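Local coordinates for protein Crov588 (Cafeteriavirus, PDB 6NYR) that is of unknown function but folds into a circular solenoid built from leucine-rich repeats of the FNIP type, at residues Thr276-Ile287 and Leu297-Gln308; Ile332-Thr342 and Glu356-Thr364. All coordinates share one frame; numbering follows the deposited sequence.

Contact 1: Thr276-Ile287 and Leu297-Gln308; sequences THITFGNNFNQI and LTHLTFGNNFNQ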
loop_
_atom_site.group_PDB
_atom_site.type_symbol
_atom_site.label_atom_id
_atom_site.label_comp_id
_atom_site.label_asym_id
_atom_site.label_seq_id
_atom_site.Cartn_x
_atom_site.Cartn_y
_atom_site.Cartn_z
ATOM N N THR A 276 1.550 7.479 26.049
ATOM C CA THR A 276 2.153 6.258 25.534
ATOM C C THR A 276 2.926 6.476 24.242
ATOM O O THR A 276 3.922 5.782 24.005
ATOM C CB THR A 276 1.076 5.191 25.299
ATOM O OG1 THR A 276 0.017 5.742 24.504
ATOM C CG2 THR A 276 0.517 4.696 26.626
ATOM N N HIS A 277 2.494 7.416 23.403
ATOM C CA HIS A 277 3.128 7.681 22.119
ATOM C C HIS A 277 3.561 9.137 22.031
ATOM O O HIS A 277 2.744 10.046 22.219
ATOM C CB HIS A 277 2.183 7.361 20.955
ATOM C CG HIS A 277 1.836 5.911 20.830
ATOM N ND1 HIS A 277 1.183 5.210 21.822
ATOM C CD2 HIS A 277 2.060 5.027 19.830
ATOM C CE1 HIS A 277 1.017 3.959 21.438
ATOM N NE2 HIS A 277 1.538 3.821 20.233
ATOM N N ILE A 278 4.841 9.355 21.741
ATOM C CA ILE A 278 5.379 10.686 21.480
ATOM C C ILE A 278 6.096 10.668 20.138
ATOM O O ILE A 278 6.954 9.813 19.897
ATOM C CB ILE A 278 6.343 11.151 22.590
ATOM C CG1 ILE A 278 5.573 11.370 23.894
ATOM C CG2 ILE A 278 7.075 12.422 22.177
ATOM C CD1 ILE A 278 6.446 11.680 25.085
ATOM N N THR A 279 5.752 11.617 19.275
ATOM C CA THR A 279 6.450 11.834 18.016
ATOM C C THR A 279 6.926 13.277 17.972
ATOM O O THR A 279 6.149 14.199 18.244
ATOM C CB THR A 279 5.549 11.537 16.817
ATOM O OG1 THR A 279 5.187 10.149 16.824
ATOM C CG2 THR A 279 6.266 11.868 15.509
ATOM N N PHE A 280 8.201 13.470 17.660
ATOM C CA PHE A 280 8.763 14.799 17.469
ATOM C C PHE A 280 8.799 15.129 15.981
ATOM O O PHE A 280 8.809 14.243 15.121
ATOM C CB PHE A 280 10.175 14.905 18.061
ATOM C CG PHE A 280 10.201 14.978 19.558
ATOM C CD1 PHE A 280 9.838 16.142 20.216
ATOM C CD2 PHE A 280 10.599 13.888 20.309
ATOM C CE1 PHE A 280 9.861 16.214 21.594
ATOM C CE2 PHE A 280 10.629 13.952 21.694
ATOM C CZ PHE A 280 10.260 15.118 22.336
ATOM N N GLY A 281 8.829 16.430 15.688
ATOM C CA GLY A 281 8.927 16.905 14.328
ATOM C C GLY A 281 10.371 17.058 13.890
ATOM O O GLY A 281 11.313 16.755 14.619
ATOM N N ASN A 282 10.531 17.558 12.664
ATOM C CA ASN A 282 11.847 17.582 12.037
ATOM C C ASN A 282 12.866 18.348 12.875
ATOM O O ASN A 282 14.012 17.906 13.018
ATOM C CB ASN A 282 11.746 18.197 10.639
ATOM C CG ASN A 282 12.900 17.797 9.744
ATOM O OD1 ASN A 282 14.049 18.151 10.001
ATOM N ND2 ASN A 282 12.596 17.071 8.675
ATOM N N ASN A 283 12.469 19.486 13.450
ATOM C CA ASN A 283 13.442 20.418 13.996
ATOM C C ASN A 283 13.750 20.230 15.473
ATOM O O ASN A 283 14.682 20.874 15.969
ATOM C CB ASN A 283 12.983 21.872 13.825
ATOM C CG ASN A 283 13.007 22.330 12.395
ATOM O OD1 ASN A 283 13.479 21.618 11.509
ATOM N ND2 ASN A 283 12.506 23.534 12.155
ATOM N N PHE A 284 12.997 19.411 16.199
ATOM C CA PHE A 284 13.247 19.298 17.629
ATOM C C PHE A 284 14.662 18.790 17.875
ATOM O O PHE A 284 15.049 17.728 17.374
ATOM C CB PHE A 284 12.239 18.373 18.295
ATOM C CG PHE A 284 12.493 18.185 19.764
ATOM C CD1 PHE A 284 12.066 19.134 20.680
ATOM C CD2 PHE A 284 13.162 17.065 20.228
ATOM C CE1 PHE A 284 12.303 18.968 22.030
ATOM C CE2 PHE A 284 13.400 16.895 21.579
ATOM C CZ PHE A 284 12.970 17.849 22.478
ATOM N N ASN A 285 15.425 19.538 18.666
ATOM C CA ASN A 285 16.821 19.201 18.920
ATOM C C ASN A 285 17.239 19.765 20.279
ATOM O O ASN A 285 18.269 20.425 20.421
ATOM C CB ASN A 285 17.709 19.715 17.785
ATOM C CG ASN A 285 19.086 19.081 17.799
ATOM O OD1 ASN A 285 19.309 18.080 18.484
ATOM N ND2 ASN A 285 20.011 19.647 17.032
ATOM N N GLN A 286 16.427 19.507 21.297
ATOM C CA GLN A 286 16.693 19.940 22.660
ATOM C C GLN A 286 17.048 18.742 23.533
ATOM O O GLN A 286 16.559 17.629 23.321
ATOM C CB GLN A 286 15.480 20.666 23.248
ATOM C CG GLN A 286 15.085 21.951 22.528
ATOM C CD GLN A 286 16.193 22.987 22.536
ATOM O OE1 GLN A 286 16.842 23.207 23.556
ATOM N NE2 GLN A 286 16.410 23.634 21.398
ATOM N N ILE A 287 17.920 18.978 24.512
ATOM C CA ILE A 287 18.326 17.913 25.417
ATOM C C ILE A 287 17.135 17.481 26.260
ATOM O O ILE A 287 16.351 18.315 26.735
ATOM C CB ILE A 287 19.494 18.380 26.298
ATOM C CG1 ILE A 287 20.022 17.231 27.157
ATOM C CG2 ILE A 287 19.063 19.523 27.208
ATOM C CD1 ILE A 287 20.832 16.212 26.388
ATOM N N LEU A 297 5.337 5.819 28.701
ATOM C CA LEU A 297 5.736 5.887 27.301
ATOM C C LEU A 297 6.143 4.525 26.765
ATOM O O LEU A 297 7.020 3.861 27.324
ATOM C CB LEU A 297 6.889 6.881 27.152
ATOM C CG LEU A 297 7.211 7.380 25.748
ATOM C CD1 LEU A 297 6.054 8.186 25.186
ATOM C CD2 LEU A 297 8.487 8.220 25.778
ATOM N N THR A 298 5.509 4.119 25.666
ATOM C CA THR A 298 5.890 2.903 24.966
ATOM C C THR A 298 6.508 3.166 23.604
ATOM O O THR A 298 7.336 2.373 23.151
ATOM C CB THR A 298 4.675 1.985 24.776
ATOM O OG1 THR A 298 3.678 2.656 24.001
ATOM C CG2 THR A 298 4.094 1.592 26.131
ATOM N N HIS A 299 6.116 4.247 22.935
ATOM C CA HIS A 299 6.571 4.552 21.585
ATOM C C HIS A 299 7.156 5.953 21.552
ATOM O O HIS A 299 6.521 6.912 22.004
ATOM C CB HIS A 299 5.419 4.405 20.588
ATOM C CG HIS A 299 4.973 2.990 20.398
ATOM N ND1 HIS A 299 4.327 2.273 21.383
ATOM C CD2 HIS A 299 5.098 2.151 19.342
ATOM C CE1 HIS A 299 4.064 1.057 20.938
ATOM N NE2 HIS A 299 4.519 0.957 19.702
ATOM N N LEU A 300 8.379 6.055 21.034
ATOM C CA LEU A 300 9.097 7.321 20.967
ATOM C C LEU A 300 9.750 7.459 19.603
ATOM O O LEU A 300 10.578 6.625 19.222
ATOM C CB LEU A 300 10.152 7.407 22.072
ATOM C CG LEU A 300 10.983 8.693 22.085
ATOM C CD1 LEU A 300 10.086 9.911 22.171
ATOM C CD2 LEU A 300 11.977 8.657 23.243
ATOM N N THR A 301 9.385 8.514 18.881
ATOM C CA THR A 301 9.922 8.795 17.555
ATOM C C THR A 301 10.547 10.185 17.568
ATOM O O THR A 301 9.863 11.172 17.862
ATOM C CB THR A 301 8.824 8.721 16.488
ATOM O OG1 THR A 301 8.281 7.396 16.442
ATOM C CG2 THR A 301 9.369 9.097 15.113
ATOM N N PHE A 302 11.842 10.258 17.265
ATOM C CA PHE A 302 12.523 11.534 17.124
ATOM C C PHE A 302 12.462 12.001 15.669
ATOM O O PHE A 302 12.334 11.208 14.734
ATOM C CB PHE A 302 13.988 11.442 17.570
ATOM C CG PHE A 302 14.167 11.338 19.052
ATOM C CD1 PHE A 302 13.967 12.440 19.867
ATOM C CD2 PHE A 302 14.543 10.138 19.635
ATOM C CE1 PHE A 302 14.130 12.345 21.236
ATOM C CE2 PHE A 302 14.705 10.039 21.006
ATOM C CZ PHE A 302 14.500 11.147 21.803
ATOM N N GLY A 303 12.588 13.322 15.489
ATOM C CA GLY A 303 12.652 13.916 14.171
ATOM C C GLY A 303 14.067 13.934 13.613
ATOM O O GLY A 303 15.037 13.597 14.286
ATOM N N ASN A 304 14.177 14.391 12.363
ATOM C CA ASN A 304 15.421 14.217 11.621
ATOM C C ASN A 304 16.571 15.013 12.226
ATOM O O ASN A 304 17.730 14.613 12.079
ATOM C CB ASN A 304 15.212 14.594 10.153
ATOM C CG ASN A 304 14.449 13.527 9.384
ATOM O OD1 ASN A 304 14.648 12.328 9.605
ATOM N ND2 ASN A 304 13.581 13.954 8.473
ATOM N N ASN A 305 16.291 16.128 12.904
ATOM C CA ASN A 305 17.361 16.961 13.436
ATOM C C ASN A 305 17.785 16.605 14.858
ATOM O O ASN A 305 18.841 17.070 15.304
ATOM C CB ASN A 305 16.961 18.443 13.424
ATOM C CG ASN A 305 16.875 19.015 12.035
ATOM O OD1 ASN A 305 17.079 18.310 11.045
ATOM N ND2 ASN A 305 16.563 20.305 11.946
ATOM N N PHE A 306 17.011 15.801 15.583
ATOM C CA PHE A 306 17.362 15.520 16.970
ATOM C C PHE A 306 18.729 14.854 17.054
ATOM O O PHE A 306 18.981 13.841 16.395
ATOM C CB PHE A 306 16.321 14.622 17.632
ATOM C CG PHE A 306 16.659 14.267 19.048
ATOM C CD1 PHE A 306 16.356 15.139 20.082
ATOM C CD2 PHE A 306 17.296 13.073 19.348
ATOM C CE1 PHE A 306 16.673 14.825 21.386
ATOM C CE2 PHE A 306 17.615 12.753 20.653
ATOM C CZ PHE A 306 17.302 13.630 21.674
ATOM N N ASN A 307 19.610 15.413 17.883
ATOM C CA ASN A 307 20.954 14.868 18.023
ATOM C C ASN A 307 21.559 15.264 19.364
ATOM O O ASN A 307 22.720 15.676 19.433
ATOM C CB ASN A 307 21.848 15.345 16.873
ATOM C CG ASN A 307 23.159 14.576 16.792
ATOM O OD1 ASN A 307 23.298 13.502 17.376
ATOM N ND2 ASN A 307 24.123 15.122 16.057
ATOM N N GLN A 308 20.782 15.137 20.433
ATOM C CA GLN A 308 21.249 15.417 21.784
ATOM C C GLN A 308 21.472 14.107 22.526
ATOM O O GLN A 308 20.725 13.138 22.339
ATOM C CB GLN A 308 20.258 16.304 22.536
ATOM C CG GLN A 308 20.048 17.653 21.867
ATOM C CD GLN A 308 21.325 18.480 21.805
ATOM O OE1 GLN A 308 21.994 18.695 22.820
ATOM N NE2 GLN A 308 21.676 18.934 20.609
HETATM O O HOH W 1 6.271 7.120 18.441
#
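Asn-285 meets Asn-307 and Gln-308 at the loop end of the contact. The side-chain OD1 of Asn-285 takes two hydrogen bonds. Asn-307 N lies 2.8 Å from Asn-285 OD1, and Gln-308 NE2 lies 3.3 Å from Asn-285 OD1. The donors come from opposite faces of the Asn-285 amide, and neither sits on a lone pair. Together they probably limit rotation of the amide. With CG anti to the backbone N (chi1 -164°), the Asn-285 side chain reaches across to the next coil. Gln-308 CG lies against Ile-287 N (3.6 Å). The bend at chi2 turns the terminal amide of Gln-308 to Asn-285 OD1, which lies in the plane of that amide. Asn-305 pushes its CB to 3.0 Å from Asn-282 O, the same oxygen that accepts a backbone bond from Asn-305 N. Its OD1 is hydrogen-bonded to a glycerol, probably from crystallisation.

The buried interior is apolar. Ile-278 lies across Leu-297, with Ile-278 CG1 3.5 Å from Leu-297 CD1. The rings of Phe-280 and Phe-302 are almost parallel but overlap little, and Phe-284 and Phe-306 touch along their margins. Within each coil the phenylalanines also pack together: Phe-284 CD2 lies over a face of Phe-280, and Phe-306 CE2 over the centre of Phe-302. On the other face of the strands, His-277 and His-299 form an offset stack, with centroids 4.2 Å apart and planes at 5°.

Parallel strands 277-279 and 299-301 pair in register, as in leucine-rich repeats. The pattern continues on both flanks. Strand 255-257 bonds to 277-279, and its Tyr-255 stacks on His-277. His-321 of strand 321-323 stacks on His-299, and Leu-322 of that strand touches Leu-300 and Phe-302.

Contact 2: Ile332-Thr342 and Glu356-Thr364; sequences ITENVLPNSLT and ENVLPNSLT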
loop_
_atom_site.group_PDB
_atom_site.type_symbol
_atom_site.label_atom_id
_atom_site.label_comp_id
_atom_site.label_asym_id
_atom_site.label_seq_id
_atom_site.Cartn_x
_atom_site.Cartn_y
_atom_site.Cartn_z
ATOM N N ILE A 332 26.042 5.976 22.842
ATOM C CA ILE A 332 25.091 5.330 23.740
ATOM C C ILE A 332 25.903 4.361 24.590
ATOM O O ILE A 332 26.446 3.377 24.071
ATOM C CB ILE A 332 23.981 4.594 22.985
ATOM C CG1 ILE A 332 23.257 5.544 22.032
ATOM C CG2 ILE A 332 22.976 3.992 23.957
ATOM C CD1 ILE A 332 22.151 4.879 21.234
ATOM N N THR A 333 25.998 4.640 25.885
ATOM C CA THR A 333 26.735 3.781 26.794
ATOM C C THR A 333 25.768 2.831 27.509
ATOM O O THR A 333 24.645 2.598 27.044
ATOM C CB THR A 333 27.580 4.628 27.761
ATOM O OG1 THR A 333 26.754 5.586 28.433
ATOM C CG2 THR A 333 28.703 5.343 27.006
ATOM N N GLU A 334 26.181 2.314 28.667
ATOM C CA GLU A 334 25.644 1.051 29.166
ATOM C C GLU A 334 24.185 1.157 29.595
ATOM O O GLU A 334 23.312 0.488 29.030
ATOM C CB GLU A 334 26.523 0.552 30.319
ATOM C CG GLU A 334 27.704 -0.283 29.846
ATOM C CD GLU A 334 28.562 -0.806 30.977
ATOM O OE1 GLU A 334 28.267 -0.498 32.152
ATOM O OE2 GLU A 334 29.535 -1.534 30.687
ATOM N N ASN A 335 23.899 1.962 30.609
ATOM C CA ASN A 335 22.580 1.925 31.246
ATOM C C ASN A 335 21.671 3.031 30.721
ATOM O O ASN A 335 21.043 3.761 31.489
ATOM C CB ASN A 335 22.739 2.015 32.758
ATOM C CG ASN A 335 23.525 0.842 33.333
ATOM O OD1 ASN A 335 24.647 1.012 33.814
ATOM N ND2 ASN A 335 22.939 -0.350 33.282
ATOM N N VAL A 336 21.575 3.146 29.400
ATOM C CA VAL A 336 20.755 4.160 28.750
ATOM C C VAL A 336 19.495 3.558 28.138
ATOM O O VAL A 336 18.387 4.041 28.378
ATOM C CB VAL A 336 21.572 4.925 27.685
ATOM C CG1 VAL A 336 20.696 5.962 26.999
ATOM C CG2 VAL A 336 22.800 5.565 28.314
ATOM N N LEU A 337 19.648 2.527 27.311
ATOM C CA LEU A 337 18.498 1.884 26.684
ATOM C C LEU A 337 17.786 1.015 27.711
ATOM O O LEU A 337 18.413 0.112 28.280
ATOM C CB LEU A 337 18.944 1.043 25.500
ATOM C CG LEU A 337 19.749 1.785 24.429
ATOM C CD1 LEU A 337 20.308 0.828 23.390
ATOM C CD2 LEU A 337 18.900 2.853 23.762
ATOM N N PRO A 338 16.505 1.238 27.982
ATOM C CA PRO A 338 15.849 0.495 29.062
ATOM C C PRO A 338 15.715 -0.978 28.704
ATOM O O PRO A 338 15.775 -1.375 27.538
ATOM C CB PRO A 338 14.476 1.166 29.194
ATOM C CG PRO A 338 14.216 1.765 27.847
ATOM C CD PRO A 338 15.566 2.122 27.255
ATOM N N ASN A 339 15.525 -1.794 29.740
ATOM C CA ASN A 339 15.457 -3.242 29.576
ATOM C C ASN A 339 14.114 -3.702 29.027
ATOM O O ASN A 339 13.892 -4.909 28.890
ATOM C CB ASN A 339 15.782 -3.933 30.898
ATOM C CG ASN A 339 17.248 -4.311 30.996
ATOM O OD1 ASN A 339 17.836 -4.817 30.034
ATOM N ND2 ASN A 339 17.851 -4.054 32.151
ATOM N N SER A 340 13.218 -2.767 28.724
ATOM C CA SER A 340 11.940 -3.067 28.096
ATOM C C SER A 340 11.988 -2.958 26.578
ATOM O O SER A 340 11.067 -3.437 25.908
ATOM C CB SER A 340 10.873 -2.103 28.639
ATOM O OG SER A 340 9.663 -2.181 27.907
ATOM N N LEU A 341 13.045 -2.371 26.027
ATOM C CA LEU A 341 13.064 -2.018 24.616
ATOM C C LEU A 341 13.127 -3.262 23.743
ATOM O O LEU A 341 14.028 -4.094 23.892
ATOM C CB LEU A 341 14.252 -1.108 24.323
ATOM C CG LEU A 341 14.212 -0.313 23.019
ATOM C CD1 LEU A 341 13.124 0.745 23.078
ATOM C CD2 LEU A 341 15.575 0.309 22.737
ATOM N N THR A 342 12.183 -3.371 22.808
ATOM C CA THR A 342 12.177 -4.464 21.845
ATOM C C THR A 342 12.498 -4.023 20.426
ATOM O O THR A 342 13.023 -4.822 19.646
ATOM C CB THR A 342 10.809 -5.160 21.815
ATOM O OG1 THR A 342 9.799 -4.217 21.432
ATOM C CG2 THR A 342 10.472 -5.752 23.172
ATOM N N GLU A 356 29.586 -3.581 25.056
ATOM C CA GLU A 356 29.071 -4.860 25.521
ATOM C C GLU A 356 27.622 -4.832 25.974
ATOM O O GLU A 356 26.763 -5.460 25.347
ATOM C CB GLU A 356 29.942 -5.390 26.674
ATOM C CG GLU A 356 31.413 -5.561 26.339
ATOM C CD GLU A 356 31.840 -7.016 26.291
ATOM O OE1 GLU A 356 31.432 -7.795 27.183
ATOM O OE2 GLU A 356 32.583 -7.386 25.359
ATOM N N ASN A 357 27.341 -4.127 27.064
ATOM C CA ASN A 357 26.017 -4.185 27.665
ATOM C C ASN A 357 25.255 -2.892 27.432
ATOM O O ASN A 357 24.670 -2.327 28.363
ATOM C CB ASN A 357 26.146 -4.492 29.155
ATOM C CG ASN A 357 26.815 -5.832 29.415
ATOM O OD1 ASN A 357 27.986 -5.894 29.790
ATOM N ND2 ASN A 357 26.076 -6.915 29.197
ATOM N N VAL A 358 25.256 -2.425 26.188
ATOM C CA VAL A 358 24.474 -1.256 25.803
ATOM C C VAL A 358 23.095 -1.658 25.301
ATOM O O VAL A 358 22.080 -1.103 25.725
ATOM C CB VAL A 358 25.245 -0.446 24.738
ATOM C CG1 VAL A 358 24.396 0.716 24.242
ATOM C CG2 VAL A 358 26.571 0.038 25.292
ATOM N N LEU A 359 23.046 -2.619 24.388
ATOM C CA LEU A 359 21.783 -3.084 23.833
ATOM C C LEU A 359 21.076 -3.953 24.866
ATOM O O LEU A 359 21.661 -4.932 25.341
ATOM C CB LEU A 359 22.029 -3.855 22.545
ATOM C CG LEU A 359 22.603 -3.015 21.396
ATOM C CD1 LEU A 359 22.963 -3.899 20.198
ATOM C CD2 LEU A 359 21.643 -1.907 20.976
ATOM N N PRO A 360 19.835 -3.640 25.234
ATOM C CA PRO A 360 19.181 -4.390 26.313
ATOM C C PRO A 360 18.843 -5.810 25.887
ATOM O O PRO A 360 18.709 -6.124 24.701
ATOM C CB PRO A 360 17.915 -3.576 26.599
ATOM C CG PRO A 360 17.586 -2.952 25.269
ATOM C CD PRO A 360 18.924 -2.663 24.603
ATOM N N ASN A 361 18.702 -6.678 26.889
ATOM C CA ASN A 361 18.451 -8.090 26.632
ATOM C C ASN A 361 17.007 -8.371 26.243
ATOM O O ASN A 361 16.649 -9.539 26.060
ATOM C CB ASN A 361 18.829 -8.929 27.858
ATOM C CG ASN A 361 20.299 -9.304 27.874
ATOM O OD1 ASN A 361 20.859 -9.713 26.854
ATOM N ND2 ASN A 361 20.931 -9.171 29.036
ATOM N N SER A 362 16.178 -7.340 26.105
ATOM C CA SER A 362 14.827 -7.502 25.593
ATOM C C SER A 362 14.732 -7.208 24.102
ATOM O O SER A 362 13.676 -7.448 23.506
ATOM C CB SER A 362 13.858 -6.586 26.354
ATOM O OG SER A 362 14.328 -5.246 26.387
ATOM N N LEU A 363 15.809 -6.721 23.484
ATOM C CA LEU A 363 15.748 -6.259 22.101
ATOM C C LEU A 363 15.500 -7.427 21.158
ATOM O O LEU A 363 16.268 -8.396 21.134
ATOM C CB LEU A 363 17.044 -5.543 21.733
ATOM C CG LEU A 363 16.947 -4.525 20.594
ATOM C CD1 LEU A 363 16.168 -3.293 21.055
ATOM C CD2 LEU A 363 18.329 -4.146 20.083
ATOM N N THR A 364 14.442 -7.319 20.356
ATOM C CA THR A 364 14.134 -8.304 19.328
ATOM C C THR A 364 14.372 -7.797 17.916
ATOM O O THR A 364 14.637 -8.603 17.024
ATOM C CB THR A 364 12.669 -8.758 19.445
ATOM O OG1 THR A 364 11.789 -7.641 19.254
ATOM C CG2 THR A 364 12.408 -9.382 20.813
#
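Ser-362 brings its hydroxyl up against the turn that runs from Pro-338 to Leu-341. Ser-362 OG is 2.6 Å from Asn-339 O and 2.8 Å from Leu-341 O. A chi1 of 51° sets OG between the backbone N and the carbonyl carbon, which aims it at this pair. Thr-364 N adds a backbone bond of 3.0 Å to Thr-342 O.

Packing is tight beside this polar end. The ring of Pro-360 presses on the preceding coil, with Pro-360 CB only 3.2 Å from Pro-338 O. Its CG and CD rest on the CB atoms of Leu-341 and Leu-337. Val-358 has the largest buried area of the contact. Its CG1 lies 3.4 Å from Ile-332 O and touches Ile-332 CG2 at 3.6 Å. Two leucine pairs run side by side: Leu-337 CD1 meets Leu-359 CD2 at 3.9 Å, and Leu-341 CD2 meets Leu-363 CD1 at 4.0 Å.

The solvent side is looser. Glu-334 and Asn-357 are exposed there. Glu-334 CB and CG lie loosely against Asn-357 O. Exposed Asn-339 lays its OD1 near Pro-360 CB, at the edge of the packed part.

Both segments are loops that lead into strands. Leu-337 and Leu-341 touch Leu-322 of strand 321-323, while Leu-359 and Leu-363 touch Leu-344 of strand 343-345. One coil further on, Ser-384 OG takes the corresponding place against Asn-361 O and Leu-363 O, repeating the arrangement of Ser-362.

Overall arrangement
Going from the N terminus, the chain enters contact 1 with strand 277-279, and the nine residues after Ile-287 bring it back beside itself at Leu-297. This closes one solenoid coil. It then passes through strand 321-323 to reach contact 2. There 332-342 leads into strand 343-345, and the loop beyond it returns at 356-364. Both contacts join residues about 22 apart, one coil to the next. They follow in series and neither nest nor cross. The centres of contact 1 and contact 2 are about 19 Å apart, and the two contacts do not touch. Contact 1 ties strands and the loops that follow them; contact 2 ties the loops that lead back into strands.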